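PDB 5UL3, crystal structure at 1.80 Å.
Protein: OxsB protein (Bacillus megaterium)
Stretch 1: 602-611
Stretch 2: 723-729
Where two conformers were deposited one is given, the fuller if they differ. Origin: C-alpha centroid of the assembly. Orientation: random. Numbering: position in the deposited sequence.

Stretch 1, residues 602-611: DSNFGVMYTI
Stretch 2, residues 723-729: NTLKRWF

Two helical segments of one OxsB chain, 602-611 and 723-729, pack nearly antiparallel: their axes cross at -159° and approach to 8.7 Å, with V607 CA 5.3 Å from T724 CA. Segment 723-729 is regular (phi/psi near -62/-45). Segment 602-611 is kinked: N604 adopts -108/-2, the N atoms of G606 and V607 lack bonds to the preceding turn, and F605 N to D602 O is a weak 3.4 Å bond. Regular bonding resumes with M608 N to N604 O, 3.0 Å. The contact buries 317 Å² in all.

V607 (chi1 t) points toward the partner at its centre. Its CG2 lies 3.3 Å from T724 O and 3.8 Å from W728 CB, while V607 CG1 meets L725 CD2 at 4.0 Å; the short branched side chain fills this close crossing. L725 (m, t) starts sideways, but its end comes nearer. T724 (p) places CG2 4.0 Å from G606 O and 3.7 Å from T610 OG1. T610 (m) donates from OG1 to G606 O of its own helix at 2.7 Å; against T724 it packs, with the methyl CG2 of T724 the nearest atom.

At the kinked end, W728 (t, chi2 94°) donates from NE1 to N604 OD1 (3.0 Å, 150°), the acceptor lying at the indole edge. N604 (m, chi2 -42°) starts sideways and brings its amide nearer; S603 O sits 3.2 Å from W728 CD1.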

ATOM      1  N   ASP A 602      -2.172  17.208 -17.771  1.00 31.46           N
ATOM      2  CA  ASP A 602      -1.684  18.422 -17.122  1.00 29.14           C
ATOM      3  C   ASP A 602      -2.618  19.603 -17.369  1.00 30.63           C
ATOM      4  O   ASP A 602      -2.828  20.436 -16.477  1.00 30.09           O
ATOM      5  CB  ASP A 602      -0.272  18.753 -17.621  1.00 34.30           C
ATOM      6  CG  ASP A 602       0.777  17.738 -17.163  1.00 36.98           C
ATOM      7  OD1 ASP A 602       0.471  16.886 -16.303  1.00 35.31           O
ATOM      8  OD2 ASP A 602       1.918  17.796 -17.673  1.00 41.38           O
ATOM      9  N   SER A 603      -3.194  19.682 -18.575  0.50 28.09           N
ATOM     10  CA  SER A 603      -4.034  20.806 -18.979  0.50 29.17           C
ATOM     11  C   SER A 603      -5.376  20.839 -18.256  0.50 28.18           C
ATOM     12  O   SER A 603      -6.009  21.900 -18.194  0.50 26.78           O
ATOM     13  CB  SER A 603      -4.269  20.762 -20.494  0.50 27.44           C
ATOM     14  OG  SER A 603      -5.112  19.679 -20.876  0.50 23.03           O
ATOM     15  N   ASN A 604      -5.829  19.709 -17.725  1.00 29.56           N
ATOM     16  CA  ASN A 604      -7.112  19.621 -17.038  1.00 29.93           C
ATOM     17  C   ASN A 604      -6.965  19.458 -15.541  1.00 26.86           C
ATOM     18  O   ASN A 604      -7.980  19.406 -14.838  1.00 27.35           O
ATOM     19  CB  ASN A 604      -7.924  18.443 -17.578  1.00 25.99           C
ATOM     20  CG  ASN A 604      -8.254  18.594 -19.036  1.00 27.49           C
ATOM     21  OD1 ASN A 604      -8.617  19.676 -19.483  1.00 29.17           O
ATOM     22  ND2 ASN A 604      -8.128  17.511 -19.790  1.00 26.02           N
ATOM     23  N   PHE A 605      -5.731  19.373 -15.044  1.00 26.68           N
ATOM     24  CA  PHE A 605      -5.511  18.915 -13.678  1.00 29.04           C
ATOM     25  C   PHE A 605      -6.131  19.865 -12.661  1.00 28.82           C
ATOM     26  O   PHE A 605      -6.796  19.427 -11.717  1.00 29.30           O
ATOM     27  CB  PHE A 605      -4.019  18.754 -13.402  1.00 30.54           C
ATOM     28  CG  PHE A 605      -3.739  18.293 -12.009  1.00 30.58           C
ATOM     29  CD1 PHE A 605      -3.742  16.944 -11.711  1.00 38.07           C
ATOM     30  CD2 PHE A 605      -3.536  19.204 -10.986  1.00 33.84           C
ATOM     31  CE1 PHE A 605      -3.515  16.510 -10.415  1.00 46.64           C
ATOM     32  CE2 PHE A 605      -3.308  18.777  -9.694  1.00 40.55           C
ATOM     33  CZ  PHE A 605      -3.299  17.430  -9.412  1.00 33.43           C
ATOM     34  N   GLY A 606      -5.912  21.170 -12.829  1.00 27.85           N
ATOM     35  CA  GLY A 606      -6.359  22.116 -11.811  1.00 31.66           C
ATOM     36  C   GLY A 606      -7.867  22.128 -11.653  1.00 32.48           C
ATOM     37  O   GLY A 606      -8.392  22.049 -10.534  1.00 29.25           O
ATOM     38  N   VAL A 607      -8.585  22.214 -12.773  1.00 26.91           N
ATOM     39  CA  VAL A 607     -10.043  22.246 -12.734  1.00 29.19           C
ATOM     40  C   VAL A 607     -10.597  20.910 -12.245  1.00 29.03           C
ATOM     41  O   VAL A 607     -11.501  20.868 -11.404  1.00 28.47           O
ATOM     42  CB  VAL A 607     -10.610  22.622 -14.116  1.00 33.83           C
ATOM     43  CG1 VAL A 607     -12.115  22.561 -14.104  1.00 35.89           C
ATOM     44  CG2 VAL A 607     -10.155  24.009 -14.525  1.00 37.99           C
ATOM     45  N   MET A 608     -10.076  19.792 -12.764  1.00 26.91           N
ATOM     46  CA  MET A 608     -10.606  18.501 -12.326  1.00 31.87           C
ATOM     47  C   MET A 608     -10.239  18.189 -10.877  1.00 28.05           C
ATOM     48  O   MET A 608     -11.039  17.570 -10.153  1.00 29.92           O
ATOM     49  CB  MET A 608     -10.133  17.381 -13.254  1.00 30.71           C
ATOM     50  CG  MET A 608     -10.721  17.480 -14.654  1.00 30.76           C
ATOM     51  SD  MET A 608     -12.477  17.911 -14.733  1.00 32.06           S
ATOM     52  CE  MET A 608     -13.211  16.601 -13.737  1.00 33.37           C
ATOM     53  N   TYR A 609      -9.055  18.607 -10.422  1.00 28.24           N
ATOM     54  CA  TYR A 609      -8.746  18.465  -9.004  1.00 31.15           C
ATOM     55  C   TYR A 609      -9.739  19.250  -8.155  1.00 31.45           C
ATOM     56  O   TYR A 609     -10.202  18.771  -7.112  1.00 29.96           O
ATOM     57  CB  TYR A 609      -7.319  18.938  -8.723  1.00 31.81           C
ATOM     58  CG  TYR A 609      -6.927  18.943  -7.256  1.00 33.44           C
ATOM     59  CD1 TYR A 609      -6.344  17.826  -6.672  1.00 44.10           C
ATOM     60  CD2 TYR A 609      -7.124  20.069  -6.464  1.00 46.47           C
ATOM     61  CE1 TYR A 609      -5.976  17.828  -5.335  1.00 53.83           C
ATOM     62  CE2 TYR A 609      -6.759  20.080  -5.128  1.00 49.92           C
ATOM     63  CZ  TYR A 609      -6.184  18.958  -4.570  1.00 55.86           C
ATOM     64  OH  TYR A 609      -5.819  18.963  -3.242  1.00 71.20           O
ATOM     65  N   THR A 610     -10.082  20.458  -8.594  1.00 25.03           N
ATOM     66  CA  THR A 610     -11.010  21.290  -7.830  1.00 30.34           C
ATOM     67  C   THR A 610     -12.402  20.663  -7.777  1.00 29.07           C
ATOM     68  O   THR A 610     -13.034  20.621  -6.713  1.00 28.49           O
ATOM     69  CB  THR A 610     -11.068  22.685  -8.441  1.00 30.17           C
ATOM     70  OG1 THR A 610      -9.748  23.235  -8.472  1.00 28.60           O
ATOM     71  CG2 THR A 610     -11.987  23.604  -7.612  1.00 29.60           C
ATOM     72  N   ILE A 611     -12.894  20.172  -8.916  1.00 26.47           N
ATOM     73  CA  ILE A 611     -14.186  19.489  -8.963  1.00 27.09           C
ATOM     74  C   ILE A 611     -14.184  18.289  -8.028  1.00 31.67           C
ATOM     75  O   ILE A 611     -15.143  18.054  -7.280  1.00 29.49           O
ATOM     76  CB  ILE A 611     -14.505  19.085 -10.411  1.00 24.96           C
ATOM     77  CG1 ILE A 611     -14.894  20.334 -11.223  1.00 25.66           C
ATOM     78  CG2 ILE A 611     -15.586  17.985 -10.467  1.00 24.66           C
ATOM     79  CD1 ILE A 611     -14.934  20.108 -12.708  1.00 27.58           C
ATOM     80  N   ASN A 723     -11.567  30.398 -10.149  1.00 30.44           N
ATOM     81  CA  ASN A 723     -10.211  30.745 -10.576  1.00 34.52           C
ATOM     82  C   ASN A 723      -9.654  29.725 -11.564  1.00 36.06           C
ATOM     83  O   ASN A 723      -9.062  30.102 -12.581  1.00 32.56           O
ATOM     84  CB  ASN A 723      -9.279  30.869  -9.369  1.00 37.89           C
ATOM     85  CG  ASN A 723      -9.607  32.067  -8.486  1.00 42.14           C
ATOM     86  OD1 ASN A 723     -10.246  33.024  -8.924  1.00 42.55           O
ATOM     87  ND2 ASN A 723      -9.162  32.017  -7.235  1.00 45.27           N
ATOM     88  N   THR A 724      -9.806  28.424 -11.279  1.00 33.79           N
ATOM     89  CA  THR A 724      -9.258  27.436 -12.207  1.00 29.87           C
ATOM     90  C   THR A 724     -10.024  27.403 -13.527  1.00 30.08           C
ATOM     91  O   THR A 724      -9.418  27.188 -14.581  1.00 28.37           O
ATOM     92  CB  THR A 724      -9.209  26.033 -11.573  1.00 35.87           C
ATOM     93  OG1 THR A 724     -10.526  25.595 -11.194  1.00 34.63           O
ATOM     94  CG2 THR A 724      -8.280  26.026 -10.354  1.00 36.01           C
ATOM     95  N   LEU A 725     -11.342  27.624 -13.509  1.00 28.69           N
ATOM     96  CA  LEU A 725     -12.075  27.711 -14.771  1.00 30.02           C
ATOM     97  C   LEU A 725     -11.570  28.880 -15.615  1.00 31.06           C
ATOM     98  O   LEU A 725     -11.300  28.726 -16.814  1.00 30.89           O
ATOM     99  CB  LEU A 725     -13.579  27.855 -14.509  1.00 31.48           C
ATOM    100  CG  LEU A 725     -14.403  26.625 -14.102  1.00 26.42           C
ATOM    101  CD1 LEU A 725     -15.825  27.087 -13.725  1.00 26.55           C
ATOM    102  CD2 LEU A 725     -14.445  25.628 -15.235  1.00 30.58           C
ATOM    103  N   LYS A 726     -11.427  30.056 -14.998  1.00 31.93           N
ATOM    104  CA  LYS A 726     -10.975  31.235 -15.735  1.00 31.43           C
ATOM    105  C   LYS A 726      -9.623  30.983 -16.388  1.00 33.39           C
ATOM    106  O   LYS A 726      -9.423  31.292 -17.571  1.00 33.72           O
ATOM    107  CB  LYS A 726     -10.896  32.442 -14.794  1.00 34.02           C
ATOM    108  CG  LYS A 726     -10.479  33.734 -15.488  1.00 35.30           C
ATOM    109  CD  LYS A 726     -10.421  34.876 -14.485  1.00 39.95           C
ATOM    110  CE  LYS A 726     -10.261  36.215 -15.217  1.00 55.38           C
ATOM    111  NZ  LYS A 726     -10.252  37.371 -14.279  1.00 65.85           N
ATOM    112  N   ARG A 727      -8.693  30.398 -15.633  1.00 32.28           N
ATOM    113  CA  ARG A 727      -7.386  30.055 -16.178  1.00 33.49           C
ATOM    114  C   ARG A 727      -7.501  29.026 -17.296  1.00 35.37           C
ATOM    115  O   ARG A 727      -6.835  29.153 -18.332  1.00 33.40           O
ATOM    116  CB  ARG A 727      -6.489  29.536 -15.055  1.00 34.93           C
ATOM    117  CG  ARG A 727      -5.036  29.344 -15.444  1.00 51.08           C
ATOM    118  CD  ARG A 727      -4.226  28.921 -14.228  1.00 56.42           C
ATOM    119  NE  ARG A 727      -4.663  29.674 -13.056  1.00 74.24           N
ATOM    120  CZ  ARG A 727      -4.179  30.860 -12.703  1.00 76.49           C
ATOM    121  NH1 ARG A 727      -4.652  31.475 -11.627  1.00 68.75           N
ATOM    122  NH2 ARG A 727      -3.221  31.431 -13.426  1.00 84.21           N
ATOM    123  N   TRP A 728      -8.345  28.003 -17.112  1.00 29.19           N
ATOM    124  CA  TRP A 728      -8.498  26.972 -18.143  1.00 29.85           C
ATOM    125  C   TRP A 728      -8.928  27.580 -19.474  1.00 35.24           C
ATOM    126  O   TRP A 728      -8.352  27.275 -20.529  1.00 34.28           O
ATOM    127  CB  TRP A 728      -9.507  25.906 -17.703  1.00 26.49           C
ATOM    128  CG  TRP A 728      -9.439  24.669 -18.583  1.00 26.79           C
ATOM    129  CD1 TRP A 728      -8.712  23.534 -18.345  1.00 28.69           C
ATOM    130  CD2 TRP A 728     -10.086  24.470 -19.848  1.00 28.42           C
ATOM    131  NE1 TRP A 728      -8.876  22.636 -19.379  1.00 26.98           N
ATOM    132  CE2 TRP A 728      -9.712  23.186 -20.315  1.00 24.16           C
ATOM    133  CE3 TRP A 728     -10.947  25.245 -20.632  1.00 26.82           C
ATOM    134  CZ2 TRP A 728     -10.176  22.662 -21.520  1.00 28.75           C
ATOM    135  CZ3 TRP A 728     -11.403  24.725 -21.832  1.00 32.71           C
ATOM    136  CH2 TRP A 728     -11.017  23.448 -22.265  1.00 32.45           C
ATOM    137  N   PHE A 729      -9.954  28.436 -19.448  1.00 32.92           N
ATOM    138  CA  PHE A 729     -10.422  29.049 -20.686  1.00 37.49           C
ATOM    139  C   PHE A 729      -9.320  29.880 -21.328  1.00 32.21           C
ATOM    140  O   PHE A 729      -9.117  29.814 -22.546  1.00 35.63           O
ATOM    141  CB  PHE A 729     -11.671  29.896 -20.420  1.00 31.68           C
ATOM    142  CG  PHE A 729     -12.878  29.077 -20.016  1.00 27.86           C
ATOM    143  CD1 PHE A 729     -13.273  27.986 -20.782  1.00 29.76           C
ATOM    144  CD2 PHE A 729     -13.588  29.378 -18.853  1.00 31.53           C
ATOM    145  CE1 PHE A 729     -14.370  27.215 -20.423  1.00 29.72           C
ATOM    146  CE2 PHE A 729     -14.690  28.618 -18.485  1.00 29.91           C
ATOM    147  CZ  PHE A 729     -15.080  27.531 -19.270  1.00 25.88           C
TER